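Local coordinates for BSU-2 beta-lactamase (Bacillus subtilis, PDB 6W5E), which probably hydrolyses the lactam ring of beta-lactam antibiotics, acting as a class D serine beta-lactamase, at residues T49-D54 against D58-Y63; V81-G86 against K195-M200; L173-F178 against W226-I231; Y209-K214 against Y238-N243. All blocks are in the same frame, centred on the assembly; numbering follows the deposited sequence. Where two conformers were deposited one is given.

Contact 1. Residues T49-D54 against D58-Y63; sequences TFILHD and DQTFVY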
# COMPACT_ATOMS: atom_id res chain seq x y z
N THR A 49 3.71 7.14 -12.44
CA THR A 49 4.12 5.83 -12.92
C THR A 49 3.06 4.81 -12.55
O THR A 49 2.31 4.98 -11.59
CB THR A 49 5.51 5.46 -12.36
OG1 THR A 49 5.91 4.18 -12.85
CG2 THR A 49 5.49 5.43 -10.85
N PHE A 50 2.97 3.75 -13.35
CA PHE A 50 2.05 2.65 -13.11
C PHE A 50 2.78 1.35 -13.42
O PHE A 50 3.43 1.24 -14.47
CB PHE A 50 0.81 2.76 -14.02
CG PHE A 50 -0.12 1.58 -13.93
CD1 PHE A 50 -0.96 1.42 -12.84
CD2 PHE A 50 -0.17 0.64 -14.95
CE1 PHE A 50 -1.81 0.35 -12.76
CE2 PHE A 50 -1.03 -0.44 -14.88
CZ PHE A 50 -1.85 -0.58 -13.79
N ILE A 51 2.65 0.38 -12.52
CA ILE A 51 3.28 -0.92 -12.66
C ILE A 51 2.22 -1.99 -12.46
O ILE A 51 1.46 -1.93 -11.49
CB ILE A 51 4.41 -1.12 -11.63
CG1 ILE A 51 5.43 0.02 -11.71
CG2 ILE A 51 5.06 -2.47 -11.85
CD1 ILE A 51 6.16 0.27 -10.43
N LEU A 52 2.18 -2.97 -13.37
CA LEU A 52 1.22 -4.07 -13.27
C LEU A 52 1.96 -5.38 -13.50
O LEU A 52 2.59 -5.57 -14.56
CB LEU A 52 0.08 -3.92 -14.27
CG LEU A 52 -1.09 -4.89 -14.08
CD1 LEU A 52 -1.77 -4.67 -12.73
CD2 LEU A 52 -2.09 -4.77 -15.23
N HIS A 53 1.90 -6.28 -12.53
CA HIS A 53 2.57 -7.57 -12.61
C HIS A 53 1.54 -8.70 -12.68
O HIS A 53 0.69 -8.82 -11.80
CB HIS A 53 3.48 -7.80 -11.41
CG HIS A 53 4.17 -9.13 -11.43
ND1 HIS A 53 5.31 -9.36 -12.18
CD2 HIS A 53 3.85 -10.31 -10.85
CE1 HIS A 53 5.68 -10.62 -12.04
NE2 HIS A 53 4.81 -11.22 -11.24
N ASP A 54 1.66 -9.52 -13.72
CA ASP A 54 0.85 -10.72 -13.92
C ASP A 54 1.48 -11.87 -13.12
O ASP A 54 2.56 -12.35 -13.47
CB ASP A 54 0.87 -11.03 -15.42
CG ASP A 54 -0.03 -12.19 -15.82
OD1 ASP A 54 -0.26 -13.11 -15.01
OD2 ASP A 54 -0.47 -12.20 -16.99
N ASP A 58 4.18 -14.27 -14.78
CA ASP A 58 5.45 -13.65 -14.41
C ASP A 58 5.91 -12.62 -15.45
O ASP A 58 6.96 -12.76 -16.08
CB ASP A 58 6.53 -14.69 -14.10
CG ASP A 58 7.73 -14.08 -13.43
OD1 ASP A 58 7.59 -12.99 -12.86
OD2 ASP A 58 8.80 -14.70 -13.48
N GLN A 59 5.10 -11.59 -15.62
CA GLN A 59 5.35 -10.52 -16.57
C GLN A 59 5.00 -9.20 -15.89
O GLN A 59 4.04 -9.14 -15.12
CB GLN A 59 4.49 -10.70 -17.83
CG GLN A 59 4.82 -11.93 -18.66
CD GLN A 59 6.05 -11.72 -19.50
OE1 GLN A 59 7.16 -12.12 -19.13
NE2 GLN A 59 5.88 -11.10 -20.66
N THR A 60 5.77 -8.15 -16.17
CA THR A 60 5.57 -6.85 -15.55
C THR A 60 5.52 -5.76 -16.61
O THR A 60 6.44 -5.65 -17.43
CB THR A 60 6.70 -6.53 -14.56
OG1 THR A 60 6.82 -7.61 -13.62
CG2 THR A 60 6.41 -5.24 -13.81
N PHE A 61 4.46 -4.96 -16.58
CA PHE A 61 4.32 -3.76 -17.39
C PHE A 61 4.65 -2.54 -16.54
O PHE A 61 4.19 -2.44 -15.40
CB PHE A 61 2.89 -3.64 -17.91
CG PHE A 61 2.58 -2.32 -18.55
CD1 PHE A 61 3.00 -2.05 -19.84
CD2 PHE A 61 1.86 -1.35 -17.87
CE1 PHE A 61 2.72 -0.83 -20.44
CE2 PHE A 61 1.57 -0.13 -18.47
CZ PHE A 61 2.01 0.13 -19.75
N VAL A 62 5.43 -1.61 -17.10
CA VAL A 62 5.83 -0.39 -16.40
C VAL A 62 5.62 0.80 -17.32
O VAL A 62 6.25 0.88 -18.38
CB VAL A 62 7.30 -0.44 -15.95
CG1 VAL A 62 7.67 0.85 -15.22
CG2 VAL A 62 7.57 -1.64 -15.06
N TYR A 63 4.74 1.72 -16.92
CA TYR A 63 4.66 3.04 -17.54
C TYR A 63 5.53 4.01 -16.76
O TYR A 63 5.40 4.12 -15.53
CB TYR A 63 3.21 3.55 -17.55
CG TYR A 63 3.12 5.03 -17.84
CD1 TYR A 63 3.19 5.51 -19.15
CD2 TYR A 63 3.02 5.96 -16.81
CE1 TYR A 63 3.13 6.88 -19.42
CE2 TYR A 63 2.98 7.33 -17.07
CZ TYR A 63 3.03 7.78 -18.37
OH TYR A 63 2.98 9.13 -18.62
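Strands 49-54 and 59-63 form an antiparallel hairpin at one edge of the main sheet, pairing Phe50 with Tyr63, Leu52 with Phe61 and Asp54 with Gln59. The Leu52 pair is held by two backbone bonds, Leu52 N to Phe61 O at 2.9 Å and Phe61 N to Leu52 O at 2.8 Å. At the far end the Tyr63 carbonyl is gripped twice: Phe50 N reaches Tyr63 O, and Thr49 OG1 donates to Tyr63 O at 2.7 Å, approaching within 17° of the C=O direction. With the hydroxyl opposite its own nitrogen (chi1 180°), Thr49 OG1 is carried across to the partner strand; a beta-branched residue that can also donate suits this place. Next to the turn, Asp58 and Gln59 both face Asp54, a G1 beta bulge, with Asp58 in the left-handed region (phi 58°). Asp54 also bonds through its carboxylate to Lys57 N and His31. On the face of Ile51 and Val62, His53 lies beside helix 172-184; its ND1 shares a 2.7 Å hydrogen bond with Thr60 OG1, while Asp58 OD1 sits at the ring edge, 3.2 Å from His53 CE1. Beside them the methyls Ile51 CG2 and Thr60 CG2 meet at 3.7 Å. On the Phe50 face the aromatics touch edge against edge, Phe50 CD2 lying 4.0 Å from Phe61 CE2, and Phe43 stacks on Tyr63.

Contact 2. Residues V81-G86 against K195-M200; sequences VNALIG and KIVKRM. With EDO (1,2-ethanediol), chain F.
Val197 meets Leu84 and Ala83 where helix 191-200 runs against helix 81-88, and one methyl of the valine does most of the touching. Val197 CG2 lies 3.6 Å from Leu84 CD2 and 4.0 Å from Ala83 CB, so it fits between the two consecutive residues. Leu84 reaches it because CG stands beside the backbone nitrogen (chi1 -72°), which turns the branched end across the gap; the two side chains cross at about a right angle. One turn on, the Met200 chain folds back at its thioether, bringing Met200 CE to 3.8 Å from Ala83 CB. Alanine is apt here, its short methyl receiving both a valine branch and a methionine end. The local axes remain 9.8 Å apart at 150°, a near-antiparallel pairing bridged by side chains alone.

Around them Tyr129 and Met121 lie against Ala83, Phe189 against Leu84, and Leu117 and Met121 against Met200. Away from the seam, Lys198 forms a salt bridge with Glu185 and bonds to Ala183 O, with a weak 2.9 Å bond from Lys198 NZ to O1 of an ethanediol. Helix 81-88 directly follows the Ser-Thr-Phe-Lys motif, and the pair belongs to the helical region of the serine beta-lactamase fold. The charged groups thus lie off the seam, and the buried part rests on dispersion and exclusion of water, which fixes position without demanding a particular direction.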
# COMPACT_ATOMS: atom_id res chain seq x y z
N VAL A 81 3.07 -2.61 5.86
CA VAL A 81 4.24 -3.17 6.54
C VAL A 81 4.06 -3.12 8.05
O VAL A 81 4.34 -4.10 8.75
CB VAL A 81 5.51 -2.41 6.11
CG1 VAL A 81 6.71 -2.92 6.90
CG2 VAL A 81 5.73 -2.56 4.63
N ASN A 82 3.63 -1.96 8.56
CA ASN A 82 3.41 -1.80 9.99
C ASN A 82 2.45 -2.85 10.52
O ASN A 82 2.66 -3.41 11.60
CB ASN A 82 2.82 -0.41 10.23
CG ASN A 82 3.55 0.37 11.25
OD1 ASN A 82 4.27 -0.19 12.08
ND2 ASN A 82 3.38 1.68 11.23
N ALA A 83 1.36 -3.10 9.79
CA ALA A 83 0.38 -4.09 10.23
C ALA A 83 0.97 -5.50 10.25
O ALA A 83 0.76 -6.25 11.21
CB ALA A 83 -0.85 -4.04 9.34
N LEU A 84 1.71 -5.87 9.20
CA LEU A 84 2.34 -7.19 9.17
C LEU A 84 3.28 -7.39 10.35
O LEU A 84 3.19 -8.39 11.08
CB LEU A 84 3.09 -7.40 7.85
CG LEU A 84 2.22 -7.59 6.60
CD1 LEU A 84 3.04 -7.32 5.36
CD2 LEU A 84 1.62 -8.99 6.58
N ILE A 85 4.20 -6.44 10.57
CA ILE A 85 5.14 -6.55 11.68
C ILE A 85 4.39 -6.56 13.00
O ILE A 85 4.67 -7.38 13.89
CB ILE A 85 6.17 -5.42 11.64
CG1 ILE A 85 7.02 -5.49 10.37
CG2 ILE A 85 7.05 -5.46 12.89
CD1 ILE A 85 7.81 -4.21 10.13
N GLY A 86 3.43 -5.64 13.15
CA GLY A 86 2.75 -5.49 14.42
C GLY A 86 1.99 -6.73 14.82
O GLY A 86 2.02 -7.14 15.98
N LYS A 195 -3.08 -13.32 5.85
CA LYS A 195 -4.51 -13.33 5.53
C LYS A 195 -5.23 -12.14 6.16
O LYS A 195 -6.08 -11.51 5.52
CB LYS A 195 -5.15 -14.65 6.00
CG LYS A 195 -4.64 -15.89 5.31
CD LYS A 195 -4.86 -15.83 3.80
CE LYS A 195 -4.57 -17.18 3.15
NZ LYS A 195 -4.47 -17.08 1.67
N ILE A 196 -4.94 -11.84 7.43
CA ILE A 196 -5.57 -10.69 8.09
C ILE A 196 -5.23 -9.39 7.37
O ILE A 196 -6.10 -8.56 7.12
CB ILE A 196 -5.18 -10.65 9.58
CG1 ILE A 196 -5.81 -11.83 10.33
CG2 ILE A 196 -5.60 -9.34 10.23
CD1 ILE A 196 -5.15 -12.15 11.65
N VAL A 197 -3.95 -9.19 7.04
CA VAL A 197 -3.57 -7.93 6.40
C VAL A 197 -4.22 -7.80 5.03
O VAL A 197 -4.72 -6.73 4.66
CB VAL A 197 -2.04 -7.76 6.35
CG1 VAL A 197 -1.65 -6.55 5.50
CG2 VAL A 197 -1.51 -7.61 7.76
N LYS A 198 -4.25 -8.89 4.25
CA LYS A 198 -4.97 -8.86 2.98
C LYS A 198 -6.43 -8.47 3.18
O LYS A 198 -6.96 -7.62 2.46
CB LYS A 198 -4.88 -10.22 2.28
CG LYS A 198 -3.54 -10.50 1.63
CD LYS A 198 -3.56 -11.86 0.94
CE LYS A 198 -2.30 -12.10 0.11
NZ LYS A 198 -2.36 -13.41 -0.60
N ARG A 199 -7.10 -9.07 4.17
CA ARG A 199 -8.50 -8.72 4.42
C ARG A 199 -8.64 -7.24 4.75
O ARG A 199 -9.57 -6.58 4.27
CB ARG A 199 -9.08 -9.59 5.53
CG ARG A 199 -9.37 -11.02 5.08
CD ARG A 199 -10.45 -11.69 5.91
NE ARG A 199 -10.17 -11.60 7.34
CZ ARG A 199 -9.52 -12.52 8.04
NH1 ARG A 199 -9.05 -13.60 7.43
NH2 ARG A 199 -9.31 -12.34 9.33
N MET A 200 -7.71 -6.70 5.54
CA MET A 200 -7.79 -5.28 5.89
C MET A 200 -7.59 -4.38 4.68
O MET A 200 -8.02 -3.23 4.72
CB MET A 200 -6.75 -4.92 6.95
CG MET A 200 -6.98 -5.59 8.30
SD MET A 200 -5.92 -4.98 9.62
CE MET A 200 -4.32 -5.55 9.13
C1 EDO F . -3.36 -13.05 -3.75
O1 EDO F . -4.29 -12.88 -2.67
C2 EDO F . -3.22 -11.74 -4.51
O2 EDO F . -4.50 -11.31 -4.96

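Contact 3. Residues L173-F178 against W226-I231; sequences LEQETF and WFVGFI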
# COMPACT_ATOMS: atom_id res chain seq x y z
N LEU A 173 8.97 0.50 -8.06
CA LEU A 173 9.34 -0.87 -8.39
C LEU A 173 9.67 -1.68 -7.14
O LEU A 173 9.33 -2.86 -7.06
CB LEU A 173 10.51 -0.89 -9.38
CG LEU A 173 10.05 -0.73 -10.84
CD1 LEU A 173 11.22 -0.40 -11.76
CD2 LEU A 173 9.32 -1.99 -11.30
N GLU A 174 10.31 -1.05 -6.14
CA GLU A 174 10.58 -1.75 -4.88
C GLU A 174 9.29 -2.07 -4.14
O GLU A 174 9.17 -3.13 -3.51
CB GLU A 174 11.53 -0.93 -4.01
CG GLU A 174 12.97 -0.92 -4.50
CD GLU A 174 13.87 0.03 -3.73
OE1 GLU A 174 13.42 1.14 -3.36
OE2 GLU A 174 15.05 -0.33 -3.50
N GLN A 175 8.31 -1.17 -4.20
CA GLN A 175 6.99 -1.46 -3.64
C GLN A 175 6.37 -2.67 -4.34
O GLN A 175 5.79 -3.54 -3.68
CB GLN A 175 6.08 -0.25 -3.77
CG GLN A 175 6.39 0.87 -2.77
CD GLN A 175 5.29 1.06 -1.74
OE1 GLN A 175 4.67 0.10 -1.29
NE2 GLN A 175 5.05 2.30 -1.35
N GLU A 176 6.48 -2.73 -5.68
CA GLU A 176 5.94 -3.87 -6.41
C GLU A 176 6.57 -5.17 -5.93
O GLU A 176 5.87 -6.18 -5.75
CB GLU A 176 6.15 -3.72 -7.92
CG GLU A 176 5.42 -4.80 -8.76
CD GLU A 176 6.08 -6.20 -8.73
OE1 GLU A 176 7.31 -6.29 -8.53
OE2 GLU A 176 5.38 -7.22 -8.91
N THR A 177 7.89 -5.17 -5.76
CA THR A 177 8.59 -6.38 -5.35
C THR A 177 8.07 -6.87 -4.01
O THR A 177 7.77 -8.06 -3.84
CB THR A 177 10.09 -6.08 -5.29
OG1 THR A 177 10.54 -5.79 -6.61
CG2 THR A 177 10.89 -7.26 -4.71
N PHE A 178 7.93 -5.95 -3.06
CA PHE A 178 7.40 -6.31 -1.75
C PHE A 178 5.98 -6.83 -1.85
O PHE A 178 5.64 -7.88 -1.29
CB PHE A 178 7.45 -5.08 -0.84
CG PHE A 178 6.67 -5.24 0.43
CD1 PHE A 178 7.09 -6.11 1.42
CD2 PHE A 178 5.50 -4.52 0.61
CE1 PHE A 178 6.35 -6.26 2.58
CE2 PHE A 178 4.76 -4.67 1.77
CZ PHE A 178 5.18 -5.54 2.75
N TRP A 226 -0.06 7.70 -3.75
CA TRP A 226 0.16 6.30 -4.06
C TRP A 226 -1.16 5.54 -4.00
O TRP A 226 -2.04 5.87 -3.20
CB TRP A 226 1.00 5.63 -2.98
CG TRP A 226 2.42 6.05 -2.76
CD1 TRP A 226 2.87 7.02 -1.91
CD2 TRP A 226 3.59 5.41 -3.29
NE1 TRP A 226 4.25 7.05 -1.92
CE2 TRP A 226 4.71 6.07 -2.76
CE3 TRP A 226 3.79 4.34 -4.18
CZ2 TRP A 226 6.02 5.70 -3.07
CZ3 TRP A 226 5.09 3.97 -4.49
CH2 TRP A 226 6.18 4.65 -3.95
N PHE A 227 -1.26 4.48 -4.81
CA PHE A 227 -2.25 3.44 -4.59
C PHE A 227 -1.59 2.13 -4.99
O PHE A 227 -1.15 1.96 -6.13
CB PHE A 227 -3.54 3.67 -5.39
CG PHE A 227 -4.63 2.67 -5.09
CD1 PHE A 227 -5.17 2.55 -3.81
CD2 PHE A 227 -5.12 1.85 -6.09
CE1 PHE A 227 -6.17 1.64 -3.54
CE2 PHE A 227 -6.13 0.93 -5.83
CZ PHE A 227 -6.66 0.83 -4.56
N VAL A 228 -1.45 1.21 -4.03
CA VAL A 228 -0.69 -0.01 -4.22
C VAL A 228 -1.51 -1.19 -3.74
O VAL A 228 -2.32 -1.07 -2.82
CB VAL A 228 0.68 0.06 -3.49
CG1 VAL A 228 1.42 1.35 -3.87
CG2 VAL A 228 0.52 -0.02 -1.98
N GLY A 229 -1.32 -2.34 -4.38
CA GLY A 229 -2.11 -3.49 -3.96
C GLY A 229 -2.12 -4.58 -5.01
O GLY A 229 -1.15 -4.76 -5.75
N PHE A 230 -3.22 -5.33 -5.04
CA PHE A 230 -3.34 -6.42 -5.98
C PHE A 230 -4.81 -6.69 -6.22
O PHE A 230 -5.68 -6.26 -5.45
CB PHE A 230 -2.58 -7.69 -5.55
CG PHE A 230 -2.40 -7.84 -4.06
CD1 PHE A 230 -3.44 -8.28 -3.26
CD2 PHE A 230 -1.18 -7.54 -3.47
CE1 PHE A 230 -3.26 -8.41 -1.89
CE2 PHE A 230 -1.01 -7.68 -2.11
CZ PHE A 230 -2.05 -8.11 -1.32
N ILE A 231 -5.10 -7.38 -7.32
CA ILE A 231 -6.47 -7.71 -7.68
C ILE A 231 -6.54 -9.19 -8.03
O ILE A 231 -5.70 -9.70 -8.78
CB ILE A 231 -7.03 -6.83 -8.82
CG1 ILE A 231 -8.45 -7.25 -9.17
CG2 ILE A 231 -6.11 -6.83 -10.07
CD1 ILE A 231 -9.22 -6.21 -9.93
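Trp226 offers a face of its indole to Gln175 of helix 172-184. The amide nitrogen Gln175 NE2 hangs 3.5 Å above the ring plane, over the middle of the six-membered ring and hence off-centre on the indole as a whole, 3.6 Å from Trp226 CZ3. A bend in the glutamine chain (chi2 -112°) brings it there, with amide and indole planes 51° apart, and Gln175 CG rests 3.8 Å from Trp226 CZ3 as well. Both polar ends are settled elsewhere: NE2 bonds to Thr77 OG1 and Trp226 NE1 to Thr73 O, so the buried amide and the broad aromatic are each fixed in rotation. Two residues on, Val228 turns the same way; its CG2 lies 4.2 Å from Gln175 OE1 and it also packs on Leu179 and Val241, as suits a branched apolar residue in a strand. Gly229 follows in a backbone conformation (phi 163°) that glycine alone adopts readily. Phe230 then packs farther along the helix, on Leu182 and Ala183. Such packing of a helix on an antiparallel sheet belongs to the serine beta-lactamase and penicillin-binding transpeptidase fold; here it borders the Ser-Thr-Phe-Lys motif that supplies Thr77 and the carboxylated Lys79.

Contact 4. Residues Y209-K214 against Y238-N243; sequences YTLYGK and YVFVTN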
# COMPACT_ATOMS: atom_id res chain seq x y z
N TYR A 209 -14.28 -10.59 -8.82
CA TYR A 209 -12.96 -10.06 -8.51
C TYR A 209 -12.96 -9.53 -7.09
O TYR A 209 -14.01 -9.22 -6.52
CB TYR A 209 -12.57 -8.93 -9.48
CG TYR A 209 -13.32 -7.65 -9.19
CD1 TYR A 209 -14.60 -7.46 -9.68
CD2 TYR A 209 -12.75 -6.65 -8.40
CE1 TYR A 209 -15.30 -6.31 -9.40
CE2 TYR A 209 -13.45 -5.50 -8.10
CZ TYR A 209 -14.72 -5.32 -8.62
OH TYR A 209 -15.42 -4.18 -8.33
N THR A 210 -11.75 -9.41 -6.53
CA THR A 210 -11.54 -8.72 -5.26
C THR A 210 -10.39 -7.75 -5.45
O THR A 210 -9.30 -8.15 -5.90
CB THR A 210 -11.21 -9.70 -4.11
OG1 THR A 210 -12.26 -10.67 -3.99
CG2 THR A 210 -11.10 -8.95 -2.79
N LEU A 211 -10.62 -6.48 -5.13
CA LEU A 211 -9.61 -5.44 -5.23
C LEU A 211 -9.04 -5.19 -3.84
O LEU A 211 -9.80 -4.89 -2.90
CB LEU A 211 -10.20 -4.16 -5.81
CG LEU A 211 -9.24 -2.96 -5.85
CD1 LEU A 211 -8.08 -3.23 -6.80
CD2 LEU A 211 -9.99 -1.71 -6.26
N TYR A 212 -7.72 -5.31 -3.70
CA TYR A 212 -7.01 -5.02 -2.47
C TYR A 212 -6.11 -3.82 -2.71
O TYR A 212 -5.42 -3.75 -3.73
CB TYR A 212 -6.10 -6.18 -2.07
CG TYR A 212 -6.76 -7.53 -1.93
CD1 TYR A 212 -7.02 -8.33 -3.03
CD2 TYR A 212 -7.06 -8.04 -0.67
CE1 TYR A 212 -7.61 -9.58 -2.89
CE2 TYR A 212 -7.63 -9.29 -0.52
CZ TYR A 212 -7.91 -10.06 -1.62
OH TYR A 212 -8.48 -11.30 -1.46
N GLY A 213 -6.06 -2.89 -1.76
CA GLY A 213 -5.16 -1.78 -1.98
C GLY A 213 -5.06 -0.86 -0.79
O GLY A 213 -5.88 -0.89 0.13
N LYS A 214 -4.03 -0.01 -0.84
CA LYS A 214 -3.79 1.00 0.18
C LYS A 214 -3.35 2.29 -0.50
O LYS A 214 -2.42 2.28 -1.30
CB LYS A 214 -2.70 0.53 1.16
CG LYS A 214 -2.45 1.51 2.31
CD LYS A 214 -3.67 1.62 3.21
CE LYS A 214 -3.57 2.82 4.15
NZ LYS A 214 -4.10 4.05 3.49
N TYR A 238 -3.10 -10.02 -10.13
CA TYR A 238 -2.17 -9.02 -10.62
C TYR A 238 -1.81 -8.08 -9.48
O TYR A 238 -2.66 -7.75 -8.65
CB TYR A 238 -2.80 -8.20 -11.76
CG TYR A 238 -3.10 -9.01 -13.00
CD1 TYR A 238 -4.20 -9.85 -13.06
CD2 TYR A 238 -2.28 -8.90 -14.12
CE1 TYR A 238 -4.46 -10.60 -14.20
CE2 TYR A 238 -2.54 -9.63 -15.26
CZ TYR A 238 -3.62 -10.47 -15.30
OH TYR A 238 -3.87 -11.20 -16.44
N VAL A 239 -0.55 -7.66 -9.44
CA VAL A 239 -0.03 -6.73 -8.44
C VAL A 239 0.17 -5.38 -9.11
O VAL A 239 0.71 -5.31 -10.23
CB VAL A 239 1.29 -7.25 -7.84
CG1 VAL A 239 1.77 -6.30 -6.76
CG2 VAL A 239 1.13 -8.68 -7.29
N PHE A 240 -0.26 -4.30 -8.46
CA PHE A 240 -0.15 -2.98 -9.06
C PHE A 240 0.46 -1.97 -8.09
O PHE A 240 0.29 -2.06 -6.86
CB PHE A 240 -1.50 -2.45 -9.58
CG PHE A 240 -2.55 -2.35 -8.51
CD1 PHE A 240 -2.58 -1.27 -7.64
CD2 PHE A 240 -3.50 -3.35 -8.36
CE1 PHE A 240 -3.52 -1.19 -6.62
CE2 PHE A 240 -4.45 -3.27 -7.35
CZ PHE A 240 -4.46 -2.18 -6.49
N VAL A 241 1.13 -0.97 -8.67
CA VAL A 241 1.62 0.20 -7.95
C VAL A 241 1.40 1.41 -8.83
O VAL A 241 1.86 1.44 -9.98
CB VAL A 241 3.11 0.07 -7.60
CG1 VAL A 241 3.69 1.40 -7.14
CG2 VAL A 241 3.32 -0.98 -6.52
N THR A 242 0.72 2.42 -8.30
CA THR A 242 0.57 3.71 -8.95
C THR A 242 1.13 4.79 -8.04
O THR A 242 0.88 4.78 -6.83
CB THR A 242 -0.90 3.99 -9.24
OG1 THR A 242 -1.41 2.92 -10.04
CG2 THR A 242 -1.08 5.32 -9.97
N ASN A 243 1.89 5.71 -8.62
CA ASN A 243 2.51 6.79 -7.85
C ASN A 243 2.47 8.05 -8.70
O ASN A 243 2.77 8.01 -9.89
CB ASN A 243 3.96 6.40 -7.50
CG ASN A 243 4.80 7.57 -7.08
OD1 ASN A 243 5.48 8.18 -7.91
ND2 ASN A 243 4.78 7.90 -5.79
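Phe240 meets the side chain of Leu211 and the carbonyl of Tyr212 across an intervening strand, 225-233, so the two backbones are not paired and the phenylalanine ring bridges the gap. Its tight part is the outer end of that ring. Phe240 CZ comes to 3.3 Å from Tyr212 O, and Phe240 CE2 lies 3.7 Å from Leu211 CD1, the leucine crossing the aromatic side chain at about a right angle. The ring gets there because CG takes the crowded position between backbone nitrogen and carbonyl carbon (chi1 59°), which sends it over Gly229 of the middle strand; Phe240 CZ is 3.7 Å from Gly229 CA. Glycine at that point, and Gly213 just beyond, give the flat ring passage, and Phe227 also meets it. Leucine suits the other flank, since its branch can lie against an aromatic ring without any polar demand.

Looser by contrast is the Tyr212 side chain. It leads away from Phe240 and lies on the partly exposed side, where its ring meets Phe230, its hydroxyl makes a weak bond to Lys232 and an ethanediol sits about 4 Å away. One step past Gly213, Lys214 touches Ser76 and bonds through NZ to Ser124 OG. It opens the Lys-Thr-Gly motif, which in this family is carried on the strand that lines the active-site cleft.

Overall arrangement
From the N terminus, contact 1 closes first, folding the chain back through the short turn between strands 48-54 and 59-63 before any other contact opens. Contact 2 begins just after the Ser-Thr-Phe-Lys motif and spans 108 residues. Contact 3 opens inside that loop and closes beyond it, so the two cross; contact 4 opens after contact 2 has closed and crosses contact 3. Contacts 1, 3 and 4 share the main sheet: His53 N lies 2.8 Å from Val239 O, and Val228 O lies 2.8 Å from Lys214 N. Contact 2 belongs to the helical region, joined to helix 172-184 through Phe178, which lies against Val81 and Leu84, and to the sheet through Lys198 beside Phe230 and Tyr212.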